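Local coordinates for gram-negative insecticidal protein (Chromobacterium piscinae, PDB 6FBM), which kills insects as a toxin of the MACPF and beta-tripod families, probably by forming pores in target membranes, at residues P324-K328 and A367-A371; F358-N362 and N453-W457; G381-A385 and P412-R416; D447-L451 and I498-R502. One frame throughout, in Å; residues are numbered along the deposited sequence.

Interaction 1: P324-K328 and A367-A371; sequences PPMVK and ADGHA
Met326 and His370 are the side chains to look at first, in what is probably the beta-tripod part of this toxin. Met326 starts strand 326-331, an outermost strand of a three-stranded antiparallel sheet, and the loop 367-371 lies against it. The methionine is curled rather than stretched, bent at both chi2 (-62°) and chi3 (-60°), and this lays its successive atoms along the loop. Its CB meets CB of Ala367 at 3.7 Å. Its CG sits 3.5 Å from ND1 of His370, and its CE packs on CB of Ala371. Between them SD takes a weak but nearly straight hydrogen bond from the backbone N of Ala371, 3.5 Å long. Phe344, Pro346 and Phe358 also touch Met326.

His370 crosses the methionine at a slant, with its ring edge turned to Pro324. ND1 donates to O of Pro324 at 2.9 Å, bent at the hydrogen (137°). The oxygen lies close to the imidazole plane and the nitrogen in the carbonyl plane, which helps set the rotation of the ring. The ring of Pro324 makes the last touch, its CG 3.2 Å from O of Ala371.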
loop_
_atom_site.group_PDB
_atom_site.type_symbol
_atom_site.label_atom_id
_atom_site.label_comp_id
_atom_site.label_asym_id
_atom_site.label_seq_id
_atom_site.Cartn_x
_atom_site.Cartn_y
_atom_site.Cartn_z
ATOM N N PRO A 324 63.228 34.520 12.819
ATOM C CA PRO A 324 62.348 35.645 12.571
ATOM C C PRO A 324 63.067 36.982 12.811
ATOM O O PRO A 324 64.169 37.000 13.403
ATOM C CB PRO A 324 61.245 35.438 13.607
ATOM C CG PRO A 324 61.957 34.842 14.767
ATOM C CD PRO A 324 63.005 33.954 14.167
ATOM N N PRO A 325 62.445 38.090 12.383
ATOM C CA PRO A 325 63.034 39.377 12.702
ATOM C C PRO A 325 63.064 39.627 14.211
ATOM O O PRO A 325 62.054 39.429 14.864
ATOM C CB PRO A 325 62.119 40.392 11.997
ATOM C CG PRO A 325 61.383 39.609 10.970
ATOM C CD PRO A 325 61.248 38.216 11.543
ATOM N N MET A 326 64.206 40.051 14.742
ATOM C CA MET A 326 64.332 40.358 16.157
ATOM C C MET A 326 64.321 41.864 16.346
ATOM O O MET A 326 65.040 42.587 15.669
ATOM C CB MET A 326 65.618 39.750 16.713
ATOM C CG MET A 326 65.711 38.258 16.526
ATOM S SD MET A 326 64.435 37.299 17.359
ATOM C CE MET A 326 64.699 37.742 19.062
ATOM N N VAL A 327 63.445 42.322 17.230
ATOM C CA VAL A 327 63.246 43.737 17.495
ATOM C C VAL A 327 63.618 43.943 18.956
ATOM O O VAL A 327 63.356 43.097 19.807
ATOM C CB VAL A 327 61.789 44.153 17.209
ATOM C CG1 VAL A 327 61.543 45.609 17.590
ATOM C CG2 VAL A 327 61.438 43.875 15.746
ATOM N N LYS A 328 64.250 45.078 19.252
ATOM C CA LYS A 328 64.760 45.331 20.589
ATOM C C LYS A 328 63.621 45.678 21.541
ATOM O O LYS A 328 62.732 46.473 21.210
ATOM C CB LYS A 328 65.799 46.426 20.583
ATOM C CG LYS A 328 66.716 46.402 21.802
ATOM C CD LYS A 328 67.636 47.592 21.806
ATOM C CE LYS A 328 68.698 47.447 22.831
ATOM N NZ LYS A 328 69.770 48.468 22.672
ATOM N N ALA A 367 70.263 41.979 17.710
ATOM C CA ALA A 367 70.313 40.721 18.443
ATOM C C ALA A 367 71.495 39.863 18.001
ATOM O O ALA A 367 71.755 39.739 16.797
ATOM C CB ALA A 367 69.004 39.953 18.244
ATOM N N ASP A 368 72.172 39.252 18.969
ATOM C CA ASP A 368 73.238 38.266 18.715
ATOM C C ASP A 368 72.709 36.953 18.152
ATOM O O ASP A 368 73.458 36.225 17.511
ATOM C CB ASP A 368 74.039 37.949 19.997
ATOM C CG ASP A 368 74.810 39.165 20.536
ATOM O OD1 ASP A 368 74.986 40.162 19.787
ATOM O OD2 ASP A 368 75.227 39.136 21.711
ATOM N N GLY A 369 71.439 36.640 18.396
ATOM C CA GLY A 369 70.806 35.452 17.861
ATOM C C GLY A 369 69.322 35.663 17.597
ATOM O O GLY A 369 68.815 36.800 17.573
ATOM N N HIS A 370 68.620 34.549 17.442
ATOM C CA HIS A 370 67.207 34.542 17.153
ATOM C C HIS A 370 66.461 33.683 18.166
ATOM O O HIS A 370 66.936 32.641 18.578
ATOM C CB HIS A 370 66.975 34.025 15.731
ATOM C CG HIS A 370 67.510 34.940 14.682
ATOM N ND1 HIS A 370 66.753 35.941 14.118
ATOM C CD2 HIS A 370 68.727 35.000 14.094
ATOM C CE1 HIS A 370 67.485 36.581 13.218
ATOM N NE2 HIS A 370 68.682 36.028 13.187
ATOM N N ALA A 371 65.286 34.171 18.554
ATOM C CA ALA A 371 64.325 33.411 19.327
ATOM C C ALA A 371 63.321 32.852 18.343
ATOM O O ALA A 371 62.695 33.599 17.618
ATOM C CB ALA A 371 63.616 34.293 20.339
#

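Interaction 2: F358-N362 and N453-W457; sequences FGQRN and NRVWW
Arg361 and Val455 bring the two backbones closest, their CA atoms 5.7 Å apart, yet no backbone hydrogen bond joins the segments. Strand 358-360 ends here in an inverse gamma turn centred on Arg361, while the chain turns a corner at Asn453 before the weakly bonded stretch 454-457. Where the strands pass, CG1 of Val455 presses on the peptide between Gly359 and Gln360, 3.5 Å from both C of Gly359 and N of Gln360.

Side-chain bonding belongs chiefly to Arg361. Its chain runs out extended and bends only at chi3 (-61°), bringing NE to O of Val455 at 3.1 Å, almost straight at the hydrogen (171°). That oxygen lies in the guanidinium plane, although the donor stands well above the carbonyl plane. NH2 adds a weak bond to O of Arg454 at 3.0 Å. The contact thus clips together edge strands of two separate three-stranded antiparallel sheets, an arrangement consistent with the beta-tripod family.

Over one face of the Arg361 guanidinium lies that of Arg454, stacked with centres 4.0 Å apart and planes tilted by 16°. It is a pairing of like charges: NH2 of Arg361 and NH2 of Arg454, both donors, approach to 3.2 Å without bonding. Glu339 probably offsets them, through a salt bridge with NH2 of Arg454 and a long, weak ion pair with NE of Arg361. On its opposite face the Arg454 guanidinium carries the indole of Trp457.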
loop_
_atom_site.group_PDB
_atom_site.type_symbol
_atom_site.label_atom_id
_atom_site.label_comp_id
_atom_site.label_asym_id
_atom_site.label_seq_id
_atom_site.Cartn_x
_atom_site.Cartn_y
_atom_site.Cartn_z
ATOM N N PHE A 358 64.839 36.751 23.402
ATOM C CA PHE A 358 66.268 36.515 23.286
ATOM C C PHE A 358 67.007 37.488 24.211
ATOM O O PHE A 358 66.679 38.686 24.220
ATOM C CB PHE A 358 66.764 36.673 21.846
ATOM C CG PHE A 358 68.152 36.206 21.672
ATOM C CD1 PHE A 358 68.409 34.857 21.463
ATOM C CD2 PHE A 358 69.221 37.074 21.819
ATOM C CE1 PHE A 358 69.715 34.381 21.363
ATOM C CE2 PHE A 358 70.536 36.610 21.710
ATOM C CZ PHE A 358 70.769 35.269 21.476
ATOM N N GLY A 359 67.980 36.979 24.967
ATOM C CA GLY A 359 68.751 37.809 25.901
ATOM C C GLY A 359 70.231 37.909 25.580
ATOM O O GLY A 359 70.823 36.943 25.109
ATOM N N GLN A 360 70.828 39.066 25.868
ATOM C CA GLN A 360 72.240 39.357 25.586
ATOM C C GLN A 360 72.906 40.072 26.742
ATOM O O GLN A 360 72.318 40.994 27.319
ATOM C CB GLN A 360 72.330 40.366 24.471
ATOM C CG GLN A 360 72.514 39.773 23.119
ATOM C CD GLN A 360 71.800 40.570 22.081
ATOM O OE1 GLN A 360 70.768 40.140 21.582
ATOM N NE2 GLN A 360 72.352 41.722 21.734
ATOM N N ARG A 361 74.173 39.739 27.012
ATOM C CA ARG A 361 74.965 40.500 27.968
ATOM C C ARG A 361 75.633 41.720 27.330
ATOM O O ARG A 361 76.855 41.858 27.368
ATOM C CB ARG A 361 76.018 39.617 28.631
ATOM C CG ARG A 361 76.493 40.201 29.971
ATOM C CD ARG A 361 77.603 39.367 30.551
ATOM N NE ARG A 361 77.174 38.013 30.818
ATOM C CZ ARG A 361 77.993 37.015 31.157
ATOM N NH1 ARG A 361 79.307 37.215 31.295
ATOM N NH2 ARG A 361 77.496 35.803 31.366
ATOM N N ASN A 362 74.844 42.621 26.753
ATOM C CA ASN A 362 75.380 43.829 26.101
ATOM C C ASN A 362 74.251 44.848 25.868
ATOM O O ASN A 362 73.125 44.625 26.302
ATOM C CB ASN A 362 76.110 43.452 24.803
ATOM C CG ASN A 362 75.193 42.902 23.726
ATOM O OD1 ASN A 362 74.264 43.581 23.283
ATOM N ND2 ASN A 362 75.493 41.695 23.250
ATOM N N ASN A 453 75.042 28.599 30.335
ATOM C CA ASN A 453 75.316 29.823 29.552
ATOM C C ASN A 453 74.583 31.040 30.055
ATOM O O ASN A 453 73.856 31.692 29.310
ATOM C CB ASN A 453 75.005 29.601 28.061
ATOM C CG ASN A 453 75.799 28.446 27.479
ATOM O OD1 ASN A 453 77.008 28.318 27.741
ATOM N ND2 ASN A 453 75.121 27.581 26.710
ATOM N N ARG A 454 74.782 31.343 31.337
ATOM C CA ARG A 454 74.167 32.509 31.975
ATOM C C ARG A 454 74.225 33.715 31.049
ATOM O O ARG A 454 75.261 33.994 30.444
ATOM C CB ARG A 454 74.884 32.843 33.275
ATOM C CG ARG A 454 74.218 33.923 34.128
ATOM C CD ARG A 454 75.007 34.154 35.393
ATOM N NE ARG A 454 76.306 34.753 35.086
ATOM C CZ ARG A 454 76.513 36.033 34.795
ATOM N NH1 ARG A 454 75.502 36.896 34.783
ATOM N NH2 ARG A 454 77.746 36.453 34.529
ATOM N N VAL A 455 73.105 34.409 30.923
ATOM C CA VAL A 455 73.038 35.603 30.103
ATOM C C VAL A 455 73.427 36.822 30.905
ATOM O O VAL A 455 74.162 37.676 30.409
ATOM C CB VAL A 455 71.622 35.811 29.543
ATOM C CG1 VAL A 455 71.547 37.096 28.699
ATOM C CG2 VAL A 455 71.198 34.589 28.721
ATOM N N TRP A 456 72.925 36.903 32.147
ATOM C CA TRP A 456 72.950 38.140 32.940
ATOM C C TRP A 456 72.449 37.879 34.369
ATOM O O TRP A 456 71.777 36.884 34.623
ATOM C CB TRP A 456 72.056 39.162 32.267
ATOM C CG TRP A 456 71.941 40.514 32.898
ATOM C CD1 TRP A 456 72.733 41.577 32.662
ATOM C CD2 TRP A 456 70.930 40.965 33.809
ATOM N NE1 TRP A 456 72.299 42.666 33.365
ATOM C CE2 TRP A 456 71.189 42.316 34.081
ATOM C CE3 TRP A 456 69.829 40.355 34.411
ATOM C CZ2 TRP A 456 70.396 43.080 34.938
ATOM C CZ3 TRP A 456 69.032 41.129 35.266
ATOM C CH2 TRP A 456 69.326 42.468 35.516
ATOM N N TRP A 457 72.858 38.741 35.292
ATOM C CA TRP A 457 72.292 38.839 36.636
ATOM C C TRP A 457 72.310 40.303 37.046
ATOM O O TRP A 457 72.979 41.123 36.413
ATOM C CB TRP A 457 73.027 37.991 37.700
ATOM C CG TRP A 457 74.538 37.962 37.631
ATOM C CD1 TRP A 457 75.377 38.957 37.196
ATOM C CD2 TRP A 457 75.392 36.882 38.043
ATOM N NE1 TRP A 457 76.683 38.553 37.273
ATOM C CE2 TRP A 457 76.730 37.285 37.791
ATOM C CE3 TRP A 457 75.160 35.610 38.596
ATOM C CZ2 TRP A 457 77.828 36.461 38.077
ATOM C CZ3 TRP A 457 76.242 34.796 38.862
ATOM C CH2 TRP A 457 77.566 35.219 38.597
#

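Interaction 3: G381-A385 and P412-R416; sequences GVLKA and PQGYR
Tyr415 sets CG beside its own backbone N (chi1 -61°), which throws the phenol across to the segment 381-385, and there Lys384, with CG opposite its backbone N (chi1 -167°) and an extended chain beyond, runs over the ring at about a right angle. CB of Lys384 makes a CH-pi contact 3.9 Å from the centroid of the Tyr415 ring, over one face and offset toward its rim. Further out, CD of Lys384 passes CG of Pro412 at 3.8 Å, and the same proline sets CD against O of Ala385 at 3.3 Å.

Strands 383-384 and 415-416 flank strand 439-441 in a small antiparallel sheet, so this contact spans the middle strand. A type II turn from Pro412 to Tyr415, closed by Tyr415 N to Pro412 O at 3.0 Å, leads into the second of them, and His441 of the middle strand meets the tyrosine edge-to-face.

At the ring's far end OH donates to O of Gly381, 2.8 Å away and nearly along the C=O axis. A water also joins OH to NZ of Lys384 through two weak bonds. With its proton committed to the Gly381 carbonyl, the hydroxyl serves that water as an acceptor.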
loop_
_atom_site.group_PDB
_atom_site.type_symbol
_atom_site.label_atom_id
_atom_site.label_comp_id
_atom_site.label_asym_id
_atom_site.label_seq_id
_atom_site.Cartn_x
_atom_site.Cartn_y
_atom_site.Cartn_z
ATOM N N GLY A 381 45.312 23.357 19.274
ATOM C CA GLY A 381 45.396 23.995 20.592
ATOM C C GLY A 381 46.633 23.649 21.394
ATOM O O GLY A 381 46.602 23.719 22.630
ATOM N N VAL A 382 47.717 23.271 20.727
ATOM C CA VAL A 382 49.012 23.046 21.422
ATOM C C VAL A 382 49.707 24.319 21.895
ATOM O O VAL A 382 50.539 24.273 22.809
ATOM C CB VAL A 382 50.016 22.232 20.575
ATOM C CG1 VAL A 382 49.504 20.826 20.340
ATOM C CG2 VAL A 382 50.303 22.892 19.249
ATOM N N LEU A 383 49.397 25.434 21.223
ATOM C CA LEU A 383 49.773 26.754 21.669
ATOM C C LEU A 383 48.541 27.386 22.237
ATOM O O LEU A 383 47.480 27.364 21.612
ATOM C CB LEU A 383 50.268 27.602 20.503
ATOM C CG LEU A 383 51.484 27.046 19.746
ATOM C CD1 LEU A 383 51.852 27.969 18.607
ATOM C CD2 LEU A 383 52.666 26.812 20.683
ATOM N N LYS A 384 48.683 27.969 23.418
ATOM C CA LYS A 384 47.602 28.696 24.049
ATOM C C LYS A 384 48.186 29.871 24.780
ATOM O O LYS A 384 49.243 29.744 25.390
ATOM C CB LYS A 384 46.876 27.781 25.032
ATOM C CG LYS A 384 45.571 28.316 25.523
ATOM C CD LYS A 384 44.808 27.313 26.340
ATOM C CE LYS A 384 43.459 27.942 26.683
ATOM N NZ LYS A 384 42.676 26.964 27.434
ATOM N N ALA A 385 47.506 31.015 24.737
ATOM C CA ALA A 385 47.961 32.208 25.480
ATOM C C ALA A 385 48.124 31.935 26.981
ATOM O O ALA A 385 47.417 31.089 27.553
ATOM C CB ALA A 385 47.008 33.390 25.273
ATOM N N PRO A 412 48.204 28.510 31.281
ATOM C CA PRO A 412 46.948 27.815 31.643
ATOM C C PRO A 412 47.236 26.362 31.962
ATOM O O PRO A 412 48.290 25.843 31.587
ATOM C CB PRO A 412 46.102 27.921 30.392
ATOM C CG PRO A 412 47.098 28.098 29.278
ATOM C CD PRO A 412 48.271 28.829 29.840
ATOM N N GLN A 413 46.290 25.733 32.656
ATOM C CA GLN A 413 46.417 24.349 33.116
ATOM C C GLN A 413 46.832 23.420 31.963
ATOM O O GLN A 413 46.171 23.401 30.904
ATOM C CB GLN A 413 45.089 23.830 33.729
ATOM C CG GLN A 413 45.219 22.457 34.442
ATOM C CD GLN A 413 46.081 22.528 35.723
ATOM O OE1 GLN A 413 46.350 23.632 36.244
ATOM N NE2 GLN A 413 46.554 21.375 36.197
ATOM N N GLY A 414 47.936 22.694 32.184
ATOM C CA GLY A 414 48.472 21.749 31.212
ATOM C C GLY A 414 49.533 22.278 30.261
ATOM O O GLY A 414 50.107 21.494 29.517
ATOM N N TYR A 415 49.801 23.589 30.280
ATOM C CA TYR A 415 50.792 24.194 29.385
ATOM C C TYR A 415 52.049 24.679 30.137
ATOM O O TYR A 415 52.099 24.667 31.355
ATOM C CB TYR A 415 50.151 25.329 28.611
ATOM C CG TYR A 415 49.009 24.906 27.749
ATOM C CD1 TYR A 415 47.778 24.555 28.307
ATOM C CD2 TYR A 415 49.135 24.862 26.345
ATOM C CE1 TYR A 415 46.718 24.159 27.506
ATOM C CE2 TYR A 415 48.068 24.468 25.535
ATOM C CZ TYR A 415 46.874 24.118 26.119
ATOM O OH TYR A 415 45.846 23.748 25.324
ATOM N N ARG A 416 53.065 25.073 29.380
ATOM C CA ARG A 416 54.343 25.513 29.939
ATOM C C ARG A 416 54.873 26.690 29.158
ATOM O O ARG A 416 54.665 26.776 27.955
ATOM C CB ARG A 416 55.390 24.404 29.795
ATOM C CG ARG A 416 55.039 23.090 30.441
ATOM C CD ARG A 416 55.234 23.165 31.941
ATOM N NE ARG A 416 54.919 21.861 32.496
ATOM C CZ ARG A 416 53.702 21.396 32.760
ATOM N NH1 ARG A 416 52.631 22.143 32.583
ATOM N NH2 ARG A 416 53.582 20.158 33.214
HETATM O O HOH W 1 43.096 23.569 27.176
#

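Interaction 4: D447-L451 and I498-R502; sequences DVQTL and IERLR
Ile498 pushes into the backbone of 448-449 with two of its branches. CG2 comes within 3.2 Å of O of Val448, CD1 within 3.2 Å of O of Gln449, and CG1 slides past CD1 of Leu451 at 3.8 Å. CG1 stands beside the backbone N (chi1 -67°) and CG2 opposite it, so each arm ends against one of two neighbouring carbonyl oxygens.

Next along, Glu499 points its CB away from the strand and serves Arg502 instead. Helix 495-500 leans on the run into strand 450-457, where Gln449 and Thr450 both face Gly473 in a classic beta bulge; OE1 of Gln449 is held by the backbone N of Ala475.

Leu501 brings the same methyl, CD1, to two partners: it meets CD2 of Leu451 tip to tip at 3.9 Å and CG1 of Val448 at 4.0 Å. Pro472 and Ile505 touch Val448, while Trp470 and Pro493 touch Leu451, so the apolar cluster extends into the sheet and the flanking loops.

Arg502 ends the segment on the exposed side of the contact. Its methylene CG lies 3.4 Å from OD2 of Asp447, but the guanidinium is turned 75° from that carboxylate and forms no direct salt bridge with it. Instead NE makes a salt bridge with OE2 of Glu499, 2.9 Å long, met on the carboxylate's syn side but tilted from the guanidinium plane.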
loop_
_atom_site.group_PDB
_atom_site.type_symbol
_atom_site.label_atom_id
_atom_site.label_comp_id
_atom_site.label_asym_id
_atom_site.label_seq_id
_atom_site.Cartn_x
_atom_site.Cartn_y
_atom_site.Cartn_z
ATOM N N ASP A 447 60.428 18.898 30.838
ATOM C CA ASP A 447 60.839 19.676 32.018
ATOM C C ASP A 447 62.289 20.118 31.890
ATOM O O ASP A 447 63.113 19.411 31.291
ATOM C CB ASP A 447 60.703 18.840 33.303
ATOM C CG ASP A 447 59.264 18.486 33.631
ATOM O OD1 ASP A 447 58.331 19.207 33.190
ATOM O OD2 ASP A 447 59.086 17.490 34.363
ATOM N N VAL A 448 62.610 21.289 32.440
ATOM C CA VAL A 448 63.988 21.787 32.346
ATOM C C VAL A 448 64.905 20.852 33.150
ATOM O O VAL A 448 64.570 20.439 34.252
ATOM C CB VAL A 448 64.124 23.251 32.790
ATOM C CG1 VAL A 448 65.572 23.699 32.739
ATOM C CG2 VAL A 448 63.301 24.150 31.887
ATOM N N GLN A 449 66.038 20.503 32.539
ATOM C CA GLN A 449 67.048 19.638 33.146
ATOM C C GLN A 449 68.308 20.424 33.524
ATOM O O GLN A 449 68.759 20.370 34.669
ATOM C CB GLN A 449 67.375 18.488 32.206
ATOM C CG GLN A 449 66.228 17.508 32.087
ATOM C CD GLN A 449 66.614 16.215 31.415
ATOM O OE1 GLN A 449 67.321 16.199 30.396
ATOM N NE2 GLN A 449 66.169 15.102 32.008
ATOM N N THR A 450 68.839 21.174 32.562
ATOM C CA THR A 450 69.999 22.011 32.783
ATOM C C THR A 450 69.640 23.487 32.691
ATOM O O THR A 450 68.633 23.872 32.093
ATOM C CB THR A 450 71.057 21.744 31.720
ATOM O OG1 THR A 450 70.490 21.980 30.426
ATOM C CG2 THR A 450 71.538 20.302 31.808
ATOM N N LEU A 451 70.498 24.300 33.304
ATOM C CA LEU A 451 70.484 25.748 33.177
ATOM C C LEU A 451 71.952 26.130 32.984
ATOM O O LEU A 451 72.760 25.948 33.882
ATOM C CB LEU A 451 69.882 26.388 34.426
ATOM C CG LEU A 451 68.349 26.275 34.588
ATOM C CD1 LEU A 451 67.887 26.472 36.024
ATOM C CD2 LEU A 451 67.631 27.280 33.690
ATOM N N ILE A 498 66.290 24.244 39.585
ATOM C CA ILE A 498 65.696 23.476 38.464
ATOM C C ILE A 498 64.296 22.925 38.808
ATOM O O ILE A 498 63.396 22.945 37.965
ATOM C CB ILE A 498 66.631 22.331 38.003
ATOM C CG1 ILE A 498 67.903 22.917 37.370
ATOM C CG2 ILE A 498 65.945 21.415 36.986
ATOM C CD1 ILE A 498 69.102 21.976 37.411
ATOM N N GLU A 499 64.123 22.457 40.039
ATOM C CA GLU A 499 62.819 21.989 40.527
ATOM C C GLU A 499 61.759 23.079 40.541
ATOM O O GLU A 499 60.593 22.820 40.215
ATOM C CB GLU A 499 62.921 21.399 41.953
ATOM C CG GLU A 499 62.842 19.889 42.002
ATOM C CD GLU A 499 61.498 19.379 41.507
ATOM O OE1 GLU A 499 60.441 19.785 42.050
ATOM O OE2 GLU A 499 61.520 18.567 40.560
ATOM N N ARG A 500 62.164 24.284 40.926
ATOM C CA ARG A 500 61.264 25.430 40.970
ATOM C C ARG A 500 60.592 25.685 39.612
ATOM O O ARG A 500 59.436 26.101 39.567
ATOM C CB ARG A 500 62.023 26.675 41.467
ATOM C CG ARG A 500 61.276 28.005 41.399
ATOM C CD ARG A 500 59.971 28.012 42.203
ATOM N NE ARG A 500 60.211 28.335 43.614
ATOM C CZ ARG A 500 60.516 29.556 44.083
ATOM N NH1 ARG A 500 60.627 30.599 43.262
ATOM N NH2 ARG A 500 60.725 29.739 45.378
ATOM N N LEU A 501 61.313 25.402 38.525
ATOM C CA LEU A 501 60.808 25.583 37.164
ATOM C C LEU A 501 59.797 24.527 36.717
ATOM O O LEU A 501 59.107 24.724 35.731
ATOM C CB LEU A 501 61.987 25.580 36.159
ATOM C CG LEU A 501 63.083 26.629 36.302
ATOM C CD1 LEU A 501 64.067 26.553 35.150
ATOM C CD2 LEU A 501 62.498 28.038 36.436
ATOM N N ARG A 502 59.734 23.392 37.409
ATOM C CA ARG A 502 58.906 22.246 36.986
ATOM C C ARG A 502 57.427 22.567 37.130
ATOM O O ARG A 502 56.997 23.063 38.156
ATOM C CB ARG A 502 59.282 20.981 37.749
ATOM C CG ARG A 502 58.944 19.694 36.987
ATOM C CD ARG A 502 59.350 18.412 37.774
ATOM N NE ARG A 502 58.963 18.435 39.204
ATOM C CZ ARG A 502 57.921 17.824 39.782
ATOM N NH1 ARG A 502 57.111 17.027 39.089
ATOM N NH2 ARG A 502 57.732 17.989 41.082
HETATM O O HOH W 2 57.671 16.123 35.961
#

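In the fold
Interaction 2 is the surface contact of the four and is largely polar, its arginines bonding to backbone oxygens and stacking, whereas interactions 1, 3 and 4 are partly buried. Interactions 1 and 2 reach the same three-stranded sheet and touch: N of Asp368 probably bonds to OE1 of Gln360, 3.1 Å away. Interaction 4 uses the beginning of strand 450-457 and interaction 2 its end, their centres 18 Å apart. The centre of interaction 3 lies about 17 Å from the chain's centre, that of interaction 2 about 40 Å. Interaction 4 relies on aliphatic side chains against a helix, with no direct hydrogen bond across it; interactions 1 and 3 each add one to a carbonyl oxygen, with a weak one to sulfur in interaction 1.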